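Local structure of ectonucleotide pyrophosphatase/phosphodiesterase family member 5 (Mus musculus, 5VEO) at residues I250-V255 and I312-S317; A257-E262 and V299-A304; G226-S231 and A332-I337; P288-Y293 and D328-E333. The protein is a zinc-dependent ectoenzyme of the nucleotide pyrophosphatase/phosphodiesterase family that probably cleaves phosphodiester bonds in a restricted range of nucleotide substrates. The protein carries 1 engineered substitution. All coordinates share one frame; numbering follows the deposited sequence.

Contact 1 of 4, residues I250-V255 and I312-S317; sequences IDHSPV and ILQNKS. With NAG (2-acetamido-2-deoxy-beta-D-glucopyranose), chain J.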
# COMPACT_ATOMS: atom_id res chain seq x y z
N ILE A 250 12.38 14.30 -7.30
CA ILE A 250 12.27 13.67 -5.99
C ILE A 250 11.73 12.25 -6.11
O ILE A 250 12.13 11.35 -5.36
CB ILE A 250 11.39 14.55 -5.08
CG1 ILE A 250 11.96 15.96 -4.97
CG2 ILE A 250 11.23 13.92 -3.70
CD1 ILE A 250 13.36 16.01 -4.49
N ASP A 251 10.77 12.04 -7.00
CA ASP A 251 10.16 10.75 -7.30
C ASP A 251 9.91 10.72 -8.80
O ASP A 251 9.58 11.75 -9.38
CB ASP A 251 8.86 10.58 -6.50
CG ASP A 251 8.38 9.14 -6.44
OD1 ASP A 251 9.18 8.20 -6.71
OD2 ASP A 251 7.19 8.95 -6.08
N HIS A 252 10.11 9.56 -9.45
CA HIS A 252 10.22 9.54 -10.92
C HIS A 252 8.92 9.23 -11.68
O HIS A 252 8.44 10.05 -12.48
CB HIS A 252 11.31 8.55 -11.36
CG HIS A 252 12.71 9.04 -11.10
ND1 HIS A 252 13.70 9.02 -12.06
CD2 HIS A 252 13.29 9.54 -9.98
CE1 HIS A 252 14.83 9.49 -11.54
NE2 HIS A 252 14.60 9.81 -10.28
N SER A 253 8.40 8.02 -11.54
CA SER A 253 7.28 7.57 -12.40
C SER A 253 6.35 6.70 -11.58
O SER A 253 6.81 5.89 -10.79
CB SER A 253 7.78 6.80 -13.62
OG SER A 253 6.74 6.57 -14.57
N PRO A 254 5.03 6.83 -11.81
CA PRO A 254 4.32 7.65 -12.79
C PRO A 254 3.86 9.00 -12.25
O PRO A 254 3.15 9.75 -12.94
CB PRO A 254 3.13 6.79 -13.15
CG PRO A 254 2.78 6.12 -11.85
CD PRO A 254 4.11 5.85 -11.17
N VAL A 255 4.26 9.33 -11.03
CA VAL A 255 3.96 10.64 -10.45
C VAL A 255 5.29 11.32 -10.19
O VAL A 255 5.97 11.05 -9.19
CB VAL A 255 3.10 10.52 -9.19
CG1 VAL A 255 2.79 11.91 -8.62
CG2 VAL A 255 1.81 9.76 -9.54
N ILE A 312 7.34 7.70 -17.10
CA ILE A 312 8.16 8.91 -17.10
C ILE A 312 9.61 8.51 -16.91
O ILE A 312 9.96 7.89 -15.89
CB ILE A 312 7.73 9.89 -16.01
CG1 ILE A 312 6.24 10.16 -16.10
CG2 ILE A 312 8.56 11.18 -16.12
CD1 ILE A 312 5.72 10.96 -14.93
N LEU A 313 10.45 8.88 -17.87
CA LEU A 313 11.89 8.67 -17.81
C LEU A 313 12.55 10.03 -17.78
O LEU A 313 12.19 10.91 -18.56
CB LEU A 313 12.40 7.87 -18.99
CG LEU A 313 12.37 6.34 -18.84
CD1 LEU A 313 11.00 5.77 -18.75
CD2 LEU A 313 13.10 5.69 -20.01
N GLN A 314 13.50 10.21 -16.87
CA GLN A 314 14.17 11.49 -16.86
C GLN A 314 15.07 11.62 -18.07
O GLN A 314 15.09 12.66 -18.73
CB GLN A 314 14.97 11.67 -15.58
CG GLN A 314 15.48 13.07 -15.48
CD GLN A 314 16.08 13.36 -14.15
OE1 GLN A 314 16.53 12.45 -13.44
NE2 GLN A 314 16.09 14.62 -13.78
N ASN A 315 15.78 10.55 -18.41
CA ASN A 315 16.49 10.51 -19.67
C ASN A 315 16.48 9.07 -20.17
O ASN A 315 15.84 8.18 -19.58
CB ASN A 315 17.89 11.12 -19.51
CG ASN A 315 18.81 10.31 -18.62
OD1 ASN A 315 18.57 9.14 -18.35
ND2 ASN A 315 19.90 10.94 -18.17
N LYS A 316 17.17 8.85 -21.30
CA LYS A 316 17.07 7.60 -22.04
C LYS A 316 17.44 6.38 -21.22
O LYS A 316 17.00 5.27 -21.54
CB LYS A 316 17.98 7.63 -23.27
CG LYS A 316 17.70 8.75 -24.23
CD LYS A 316 17.09 8.24 -25.50
CE LYS A 316 16.78 9.40 -26.43
NZ LYS A 316 15.33 9.48 -26.73
N SER A 317 18.25 6.54 -20.18
CA SER A 317 18.75 5.41 -19.41
C SER A 317 18.07 5.29 -18.05
O SER A 317 18.55 4.52 -17.20
CB SER A 317 20.26 5.52 -19.24
OG SER A 317 20.58 6.55 -18.32
C1 NAG J . 20.87 10.28 -17.33
C2 NAG J . 22.22 10.10 -18.05
C3 NAG J . 23.24 9.42 -17.13
C4 NAG J . 23.34 10.16 -15.81
C5 NAG J . 21.95 10.24 -15.18
C6 NAG J . 21.91 10.96 -13.85
C7 NAG J . 21.99 9.84 -20.50
C8 NAG J . 21.79 8.87 -21.61
N2 NAG J . 22.04 9.32 -19.27
O3 NAG J . 24.51 9.37 -17.77
O4 NAG J . 24.22 9.46 -14.94
O5 NAG J . 21.08 10.96 -16.07
O6 NAG J . 22.33 12.31 -13.98
O7 NAG J . 22.09 11.05 -20.70

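Contact 2 of 4, residues A257-E262 and V299-A304; sequences AILPKE and VQPIVA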
# COMPACT_ATOMS: atom_id res chain seq x y z
N ALA A 257 7.56 13.97 -8.96
CA ALA A 257 7.54 15.00 -7.92
C ALA A 257 8.75 15.87 -8.19
O ALA A 257 9.89 15.41 -8.05
CB ALA A 257 7.58 14.37 -6.54
N ILE A 258 8.51 17.11 -8.63
CA ILE A 258 9.52 17.97 -9.22
C ILE A 258 9.74 19.18 -8.32
O ILE A 258 8.79 19.89 -7.99
CB ILE A 258 9.12 18.39 -10.64
CG1 ILE A 258 9.17 17.16 -11.56
CG2 ILE A 258 10.04 19.52 -11.17
CD1 ILE A 258 8.59 17.38 -12.92
N LEU A 259 10.99 19.39 -7.93
CA LEU A 259 11.39 20.56 -7.15
C LEU A 259 12.25 21.44 -8.04
O LEU A 259 13.45 21.16 -8.19
CB LEU A 259 12.16 20.13 -5.90
CG LEU A 259 12.71 21.26 -5.02
CD1 LEU A 259 11.61 22.17 -4.56
CD2 LEU A 259 13.44 20.65 -3.85
N PRO A 260 11.70 22.47 -8.67
CA PRO A 260 12.53 23.36 -9.48
C PRO A 260 13.57 24.03 -8.61
O PRO A 260 13.32 24.31 -7.43
CB PRO A 260 11.52 24.38 -10.03
CG PRO A 260 10.21 23.71 -9.96
CD PRO A 260 10.28 22.87 -8.71
N LYS A 261 14.75 24.25 -9.18
CA LYS A 261 15.74 25.08 -8.51
C LYS A 261 15.19 26.49 -8.34
O LYS A 261 14.22 26.89 -8.99
CB LYS A 261 17.04 25.11 -9.30
CG LYS A 261 17.61 23.74 -9.57
CD LYS A 261 18.63 23.31 -8.57
CE LYS A 261 19.28 22.03 -9.09
NZ LYS A 261 20.63 21.74 -8.55
N GLU A 262 15.84 27.25 -7.48
CA GLU A 262 15.40 28.62 -7.22
C GLU A 262 15.34 29.43 -8.51
O GLU A 262 16.28 29.43 -9.31
CB GLU A 262 16.35 29.28 -6.24
CG GLU A 262 15.98 30.75 -6.01
CD GLU A 262 16.69 31.37 -4.83
OE1 GLU A 262 17.60 30.71 -4.29
OE2 GLU A 262 16.32 32.52 -4.46
N VAL A 299 4.56 17.38 -0.36
CA VAL A 299 4.11 17.44 -1.74
C VAL A 299 4.90 18.55 -2.44
O VAL A 299 4.90 19.71 -1.99
CB VAL A 299 2.60 17.67 -1.83
CG1 VAL A 299 2.14 17.75 -3.28
CG2 VAL A 299 1.87 16.57 -1.08
N GLN A 300 5.61 18.18 -3.50
CA GLN A 300 6.54 19.09 -4.14
C GLN A 300 5.80 20.18 -4.92
O GLN A 300 4.61 20.05 -5.20
CB GLN A 300 7.49 18.32 -5.05
CG GLN A 300 8.41 17.36 -4.29
CD GLN A 300 9.21 18.07 -3.22
OE1 GLN A 300 9.72 19.17 -3.45
NE2 GLN A 300 9.30 17.46 -2.04
N PRO A 301 6.50 21.26 -5.29
CA PRO A 301 5.81 22.39 -5.93
C PRO A 301 5.15 22.05 -7.26
O PRO A 301 4.18 22.72 -7.64
CB PRO A 301 6.92 23.43 -6.13
CG PRO A 301 7.92 23.12 -5.08
CD PRO A 301 7.89 21.60 -4.93
N ILE A 302 5.70 21.08 -7.99
CA ILE A 302 5.13 20.62 -9.25
C ILE A 302 4.99 19.11 -9.14
O ILE A 302 5.94 18.43 -8.74
CB ILE A 302 5.99 21.01 -10.46
CG1 ILE A 302 6.00 22.53 -10.64
CG2 ILE A 302 5.48 20.34 -11.73
CD1 ILE A 302 6.93 23.03 -11.73
N VAL A 303 3.83 18.61 -9.51
CA VAL A 303 3.57 17.17 -9.53
C VAL A 303 3.00 16.86 -10.90
O VAL A 303 1.97 17.43 -11.28
CB VAL A 303 2.60 16.75 -8.41
CG1 VAL A 303 2.22 15.28 -8.54
CG2 VAL A 303 3.22 17.00 -7.06
N ALA A 304 3.69 16.00 -11.65
CA ALA A 304 3.33 15.69 -13.02
C ALA A 304 2.92 14.23 -13.07
O ALA A 304 3.73 13.35 -12.75
CB ALA A 304 4.48 15.99 -13.98

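Contact 3 of 4, residues G226-S231 and A332-I337; sequences GMTQCS and AEMHPI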
# COMPACT_ATOMS: atom_id res chain seq x y z
N GLY A 226 -2.89 -2.32 -7.34
CA GLY A 226 -2.81 -3.23 -8.46
C GLY A 226 -1.59 -2.98 -9.31
O GLY A 226 -0.48 -2.73 -8.82
N MET A 227 -1.78 -3.08 -10.63
CA MET A 227 -0.65 -3.01 -11.55
C MET A 227 -1.20 -2.79 -12.96
O MET A 227 -2.27 -3.30 -13.29
CB MET A 227 0.17 -4.32 -11.50
CG MET A 227 1.51 -4.31 -12.22
SD MET A 227 2.81 -3.36 -11.38
CE MET A 227 3.06 -4.33 -9.91
N THR A 228 -0.49 -2.02 -13.77
CA THR A 228 -0.90 -1.81 -15.15
C THR A 228 0.30 -2.02 -16.08
O THR A 228 1.46 -1.89 -15.68
CB THR A 228 -1.56 -0.42 -15.37
OG1 THR A 228 -2.33 -0.43 -16.60
CG2 THR A 228 -0.59 0.66 -15.53
N GLN A 229 -0.02 -2.37 -17.31
CA GLN A 229 0.98 -2.68 -18.32
C GLN A 229 1.59 -1.41 -18.89
O GLN A 229 0.88 -0.50 -19.36
CB GLN A 229 0.36 -3.51 -19.45
CG GLN A 229 1.37 -4.11 -20.40
CD GLN A 229 2.04 -5.37 -19.87
OE1 GLN A 229 1.56 -6.00 -18.94
NE2 GLN A 229 3.15 -5.74 -20.47
N CYS A 230 2.91 -1.40 -18.94
CA CYS A 230 3.69 -0.33 -19.54
C CYS A 230 4.36 -0.81 -20.82
O CYS A 230 4.37 -2.00 -21.14
CB CYS A 230 4.72 0.19 -18.55
SG CYS A 230 3.91 0.99 -17.11
N SER A 231 4.93 0.14 -21.56
CA SER A 231 5.48 -0.13 -22.88
C SER A 231 6.55 0.89 -23.22
O SER A 231 6.37 2.08 -22.95
CB SER A 231 4.40 -0.06 -23.96
OG SER A 231 4.98 -0.21 -25.25
N ALA A 332 -9.40 1.36 -12.13
CA ALA A 332 -9.67 0.01 -11.65
C ALA A 332 -8.40 -0.82 -11.53
O ALA A 332 -8.26 -1.62 -10.58
CB ALA A 332 -10.66 -0.68 -12.59
N GLU A 333 -7.45 -0.65 -12.46
CA GLU A 333 -6.24 -1.47 -12.43
C GLU A 333 -5.38 -1.17 -11.21
O GLU A 333 -4.53 -1.99 -10.86
CB GLU A 333 -5.43 -1.30 -13.71
CG GLU A 333 -6.14 -1.98 -14.90
CD GLU A 333 -5.44 -1.95 -16.22
OE1 GLU A 333 -4.24 -1.73 -16.27
OE2 GLU A 333 -6.15 -2.16 -17.24
N MET A 334 -5.57 -0.02 -10.56
CA MET A 334 -4.83 0.30 -9.34
C MET A 334 -5.46 -0.28 -8.09
O MET A 334 -4.84 -0.20 -7.01
CB MET A 334 -4.69 1.81 -9.20
CG MET A 334 -3.79 2.44 -10.23
SD MET A 334 -2.11 1.79 -10.23
CE MET A 334 -2.18 0.65 -11.57
N HIS A 335 -6.65 -0.92 -8.21
CA HIS A 335 -7.37 -1.34 -7.01
C HIS A 335 -6.93 -2.72 -6.53
O HIS A 335 -6.76 -3.65 -7.33
CB HIS A 335 -8.87 -1.33 -7.26
CG HIS A 335 -9.41 0.05 -7.50
ND1 HIS A 335 -10.66 0.29 -8.02
CD2 HIS A 335 -8.83 1.26 -7.31
CE1 HIS A 335 -10.83 1.60 -8.14
NE2 HIS A 335 -9.75 2.20 -7.70
N PRO A 336 -6.77 -2.89 -5.22
CA PRO A 336 -6.35 -4.16 -4.64
C PRO A 336 -7.51 -5.10 -4.34
O PRO A 336 -8.64 -4.67 -4.12
CB PRO A 336 -5.71 -3.73 -3.32
CG PRO A 336 -6.57 -2.56 -2.91
CD PRO A 336 -6.90 -1.83 -4.20
N ILE A 337 -7.16 -6.38 -4.18
CA ILE A 337 -8.10 -7.35 -3.64
C ILE A 337 -8.44 -7.00 -2.20
O ILE A 337 -7.64 -6.39 -1.46
CB ILE A 337 -7.54 -8.79 -3.65
CG1 ILE A 337 -6.19 -8.83 -2.92
CG2 ILE A 337 -7.56 -9.38 -5.02
CD1 ILE A 337 -5.82 -10.17 -2.37
O HOH W 1 -2.79 -2.97 -17.93

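Contact 4 of 4, residues P288-Y293 and D328-E333; sequences PERWHY and DNALAE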
# COMPACT_ATOMS: atom_id res chain seq x y z
N PRO A 288 -5.77 17.88 -7.89
CA PRO A 288 -7.17 17.52 -7.62
C PRO A 288 -7.47 17.20 -6.16
O PRO A 288 -6.79 16.38 -5.53
CB PRO A 288 -7.37 16.28 -8.51
CG PRO A 288 -6.46 16.54 -9.67
CD PRO A 288 -5.24 17.18 -9.07
N GLU A 289 -8.54 17.83 -5.65
CA GLU A 289 -8.97 17.61 -4.27
C GLU A 289 -9.27 16.15 -3.99
O GLU A 289 -9.04 15.66 -2.88
CB GLU A 289 -10.21 18.45 -3.96
CG GLU A 289 -9.92 19.91 -3.90
CD GLU A 289 -9.08 20.27 -2.69
OE1 GLU A 289 -9.15 19.55 -1.67
OE2 GLU A 289 -8.34 21.28 -2.77
N ARG A 290 -9.80 15.43 -4.99
CA ARG A 290 -10.25 14.07 -4.75
C ARG A 290 -9.11 13.14 -4.38
O ARG A 290 -9.36 12.06 -3.84
CB ARG A 290 -10.99 13.51 -5.96
CG ARG A 290 -10.15 13.34 -7.19
CD ARG A 290 -11.02 12.85 -8.35
NE ARG A 290 -10.26 12.87 -9.59
CZ ARG A 290 -9.53 11.85 -10.03
NH1 ARG A 290 -9.47 10.70 -9.36
NH2 ARG A 290 -8.85 11.98 -11.16
N TRP A 291 -7.86 13.52 -4.68
CA TRP A 291 -6.70 12.72 -4.30
C TRP A 291 -6.24 12.96 -2.87
O TRP A 291 -5.46 12.16 -2.35
CB TRP A 291 -5.53 13.00 -5.24
CG TRP A 291 -5.66 12.38 -6.59
CD1 TRP A 291 -6.41 11.29 -6.93
CD2 TRP A 291 -5.00 12.80 -7.79
NE1 TRP A 291 -6.26 11.00 -8.26
CE2 TRP A 291 -5.40 11.91 -8.81
CE3 TRP A 291 -4.11 13.82 -8.10
CZ2 TRP A 291 -4.95 12.03 -10.13
CZ3 TRP A 291 -3.67 13.95 -9.40
CH2 TRP A 291 -4.07 13.05 -10.40
N HIS A 292 -6.70 14.04 -2.22
CA HIS A 292 -6.36 14.32 -0.82
C HIS A 292 -4.85 14.20 -0.63
O HIS A 292 -4.33 13.47 0.22
CB HIS A 292 -7.12 13.39 0.11
CG HIS A 292 -8.59 13.43 -0.14
ND1 HIS A 292 -9.33 14.59 0.03
CD2 HIS A 292 -9.45 12.50 -0.61
CE1 HIS A 292 -10.58 14.35 -0.30
NE2 HIS A 292 -10.68 13.09 -0.69
N TYR A 293 -4.15 14.92 -1.49
CA TYR A 293 -2.72 14.75 -1.59
C TYR A 293 -1.94 16.02 -1.29
O TYR A 293 -0.87 15.92 -0.71
CB TYR A 293 -2.38 14.17 -2.98
CG TYR A 293 -1.01 13.58 -3.07
CD1 TYR A 293 -0.03 14.17 -3.85
CD2 TYR A 293 -0.70 12.43 -2.37
CE1 TYR A 293 1.23 13.62 -3.93
CE2 TYR A 293 0.56 11.86 -2.44
CZ TYR A 293 1.53 12.48 -3.20
OH TYR A 293 2.79 11.95 -3.31
N ASP A 328 -3.44 7.39 -10.80
CA ASP A 328 -4.75 7.78 -10.30
C ASP A 328 -5.46 6.63 -9.59
O ASP A 328 -5.67 5.56 -10.19
CB ASP A 328 -5.56 8.28 -11.49
CG ASP A 328 -6.84 8.98 -11.11
OD1 ASP A 328 -7.33 8.85 -9.98
OD2 ASP A 328 -7.38 9.67 -12.00
N ASN A 329 -5.87 6.84 -8.33
CA ASN A 329 -6.54 5.79 -7.57
C ASN A 329 -7.98 5.54 -8.02
O ASN A 329 -8.61 4.62 -7.51
CB ASN A 329 -6.52 6.10 -6.07
CG ASN A 329 -7.29 7.34 -5.70
OD1 ASN A 329 -7.39 8.30 -6.48
ND2 ASN A 329 -7.86 7.33 -4.51
N ALA A 330 -8.52 6.35 -8.93
CA ALA A 330 -9.82 6.03 -9.50
C ALA A 330 -9.74 4.89 -10.51
O ALA A 330 -10.78 4.33 -10.88
CB ALA A 330 -10.41 7.27 -10.17
N LEU A 331 -8.55 4.57 -10.99
CA LEU A 331 -8.40 3.56 -12.02
C LEU A 331 -8.58 2.17 -11.45
O LEU A 331 -7.91 1.79 -10.47
CB LEU A 331 -7.03 3.68 -12.67
CG LEU A 331 -6.77 4.97 -13.44
CD1 LEU A 331 -5.29 5.13 -13.67
CD2 LEU A 331 -7.50 4.95 -14.77
N ALA A 332 -9.40 1.36 -12.13
CA ALA A 332 -9.67 0.01 -11.65
C ALA A 332 -8.40 -0.82 -11.53
O ALA A 332 -8.26 -1.62 -10.58
CB ALA A 332 -10.66 -0.68 -12.59
N GLU A 333 -7.45 -0.65 -12.46
CA GLU A 333 -6.24 -1.47 -12.43
C GLU A 333 -5.38 -1.17 -11.21
O GLU A 333 -4.53 -1.99 -10.86
CB GLU A 333 -5.43 -1.30 -13.71
CG GLU A 333 -6.14 -1.98 -14.90
CD GLU A 333 -5.44 -1.95 -16.22
OE1 GLU A 333 -4.24 -1.73 -16.27
OE2 GLU A 333 -6.15 -2.16 -17.24
O HOH W 2 -8.96 9.57 -2.89
O HOH W 3 -9.92 9.59 -6.56

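Contact 1 of 4, residues I250-V255 and I312-S317
The chain turns a corner at Ile-250 and runs as a loop to Pro-254, whose preceding peptide bond is cis, while the other segment leaves strand 311-313 after Leu-313. The backbones come closest at Ser-253 and Ile-312, with 5.0 Å between their CA atoms. Here a side chain does the work of a main-chain partner: Ser-253 OG, anti to its own backbone N (chi1 -170°), accepts the amide of Ile-312 at 2.8 Å from N to OG, in an almost straight bond (176° at the hydrogen). An alanine here would remove that hydroxyl and would probably leave the Ile-312 amide without its acceptor, loosening the tie between loop and strand. The side chain of Ile-312 lies against loop carbonyls, CB 3.6 Å from His-252 O and CD1 3.5 Å from Pro-254 O; His-252 O is buried with no polar partner. Further along, His-252 CE1 comes within 3.9 Å of Gln-314 OE1, the imidazole and amide planes being perpendicular. The polar ends look elsewhere: His-252 ND1 bonds to Asp-318, and Gln-314 NE2 to Tyr-247. Beyond the strand, Asn-315 OD1 takes the amide of Ser-317 in an Asx turn, and NAG, joined to Asn-315 ND2, donates from N2 to Ser-317 OG at 3.3 Å. Asn-315, Lys-316 and Ser-317 thus form an occupied N-glycosylation sequon.

Contact 2 of 4, residues A257-E262 and V299-A304
Two backbone bonds join Ile-258 to Ile-302, a hydrogen-bonded pair of an antiparallel sheet. The amide of Ile-258 meets the carbonyl of Ile-302 nearly along its C=O axis, 2.9 Å from N to O; the return bond from Ile-302 N to Ile-258 O is weak at 3.3 Å. On the same face of the sheet the two isoleucines stand side by side, CB to CB 4.1 Å, both with CG1 anti to the carbonyl carbon. Ile-302 reaches along the neighbouring strand, and its CD1 touches Pro-260 CG at 3.8 Å. On the opposite face Ala-257 pairs with Val-303, although Ala-257 CB finds its neighbour in Gln-300 CG. Gln-300 bends at chi2 (-56°), which brings its OE1 to 3.6 Å from Leu-259 CB, a contact with carbon. Leu-259 itself, CG anti to the backbone N, lays CD1 obliquely against the ring of Pro-301, 3.8 Å from its CD atom. An alanine here would lose the branched end and with it the apolar cover over Pro-301 CD, and would probably leave this edge of the pair less well packed. Farther out, strand 247-249 bonds to the other edge of strand 255-260, and strand 279-283 flanks 302-306. Helix 265-272 covers the isoleucine face through Leu-272 on Ile-258 and through Phe-265 and Val-268 on Ile-302.

Contact 3 of 4, residues G226-S231 and A332-I337
Thr-228 holds OG1 anti to its backbone N (chi1 -161°), and Glu-333, with CG anti to the carbonyl carbon (chi1 -71°), runs straight on from CG, so hydroxyl and carboxylate meet tip to tip with the two side chains roughly at right angles. Thr-228 OG1 donates to Glu-333 OE1 nearly along the C-O axis, at a very short 2.3 Å; Thr-228 has two modelled conformers, so this length is uncertain. A water bridges the same OE1 to the amide of Gln-229. With the carboxylate of Glu-308 close by and Arg-25 only a long, weak ion-pair partner, the acidity of Glu-333 may be lowered. Gly-226 closes the Asp-His-Gly sequence that holds zinc ligands Asp-224 and His-225 in this alkaline-phosphatase-like fold; its amide and that of Met-227 are tied to the 3-10 turn at 332-334. Gly-226 N bonds weakly to Met-334 O at 2.9 Å, and Met-227 N to Glu-333 O at 3.0 Å, in the carbonyl plane. Gly-226 CA lies 3.2 Å from Glu-333 O, and a beta carbon would clash with that oxygen. Met-334, bent at chi2 and chi3, folds CE to 3.8 Å from Met-227 C, while Met-227 turns away toward zinc ligands Asp-177 and His-181.

Contact 4 of 4, residues P288-Y293 and D328-E333
The salt bridge comes first. Arg-290 stretches out from CG to NE and grips Asp-328 end-on with two nitrogens: NH1 reaches OD1 and NH2 reaches OD2, both at 2.9 Å. The acid lies at the guanidinium edge, but the two planes are twisted 33° apart, so OD1 uses its syn lone pair while OD2 is met from somewhat above the carboxylate plane. Neutral hydrogen bonds crowd OD1. Trp-291 NE1 points at Asp-328 OD1 at 3.0 Å, within the indole plane yet well above the carboxylate plane, with ring and acid planes perpendicular. The amide of Ala-330 adds a third donor to OD1, closing an Asx turn within the type I turn from Asp-328 to Leu-331. Water then fills in beside the bridge: one molecule joins Arg-290 NH1 to Asn-329 OD1, another joins Arg-290 O to Asn-329 ND2, which is also bonded to Asn-52 O. By van der Waals contact, Asn-329 OD1 meets the indole edge 3.2 Å from Trp-291 CD1. Ala-330 CB lies 3.6 Å from Arg-290 NH1. Phe-54 stacks on the Trp-291 ring and holds it from a third part of the chain. With Arg-290 across both oxygens and two neutral N-H groups also on OD1, Asp-328 would be expected to stay ionised, and OD1 links the salt bridge to the turn that begins three residues after the zinc ligand His-325.

From the N terminus, residues 226-231 open the widest loop, which contact 3 closes at 332-337, just ahead of strand 338-341 of the large mixed sheet. Inside it, 250-255 pairs with 312-317 as contact 1, and within that loop lies contact 2, joining 257-262 to 299-304. Residues 288-293 leave the loop of contact 2 and reach 328-333, so contact 4 crosses both contacts 1 and 2, then ends on the same part of the chain as contact 3, sharing Ala-332 and Glu-333. Contacts 1 and 2 adjoin in and beside the small antiparallel sheet; contacts 3 and 4 meet through His-335 NE2 and Asn-329 O, near the zinc-bearing loops.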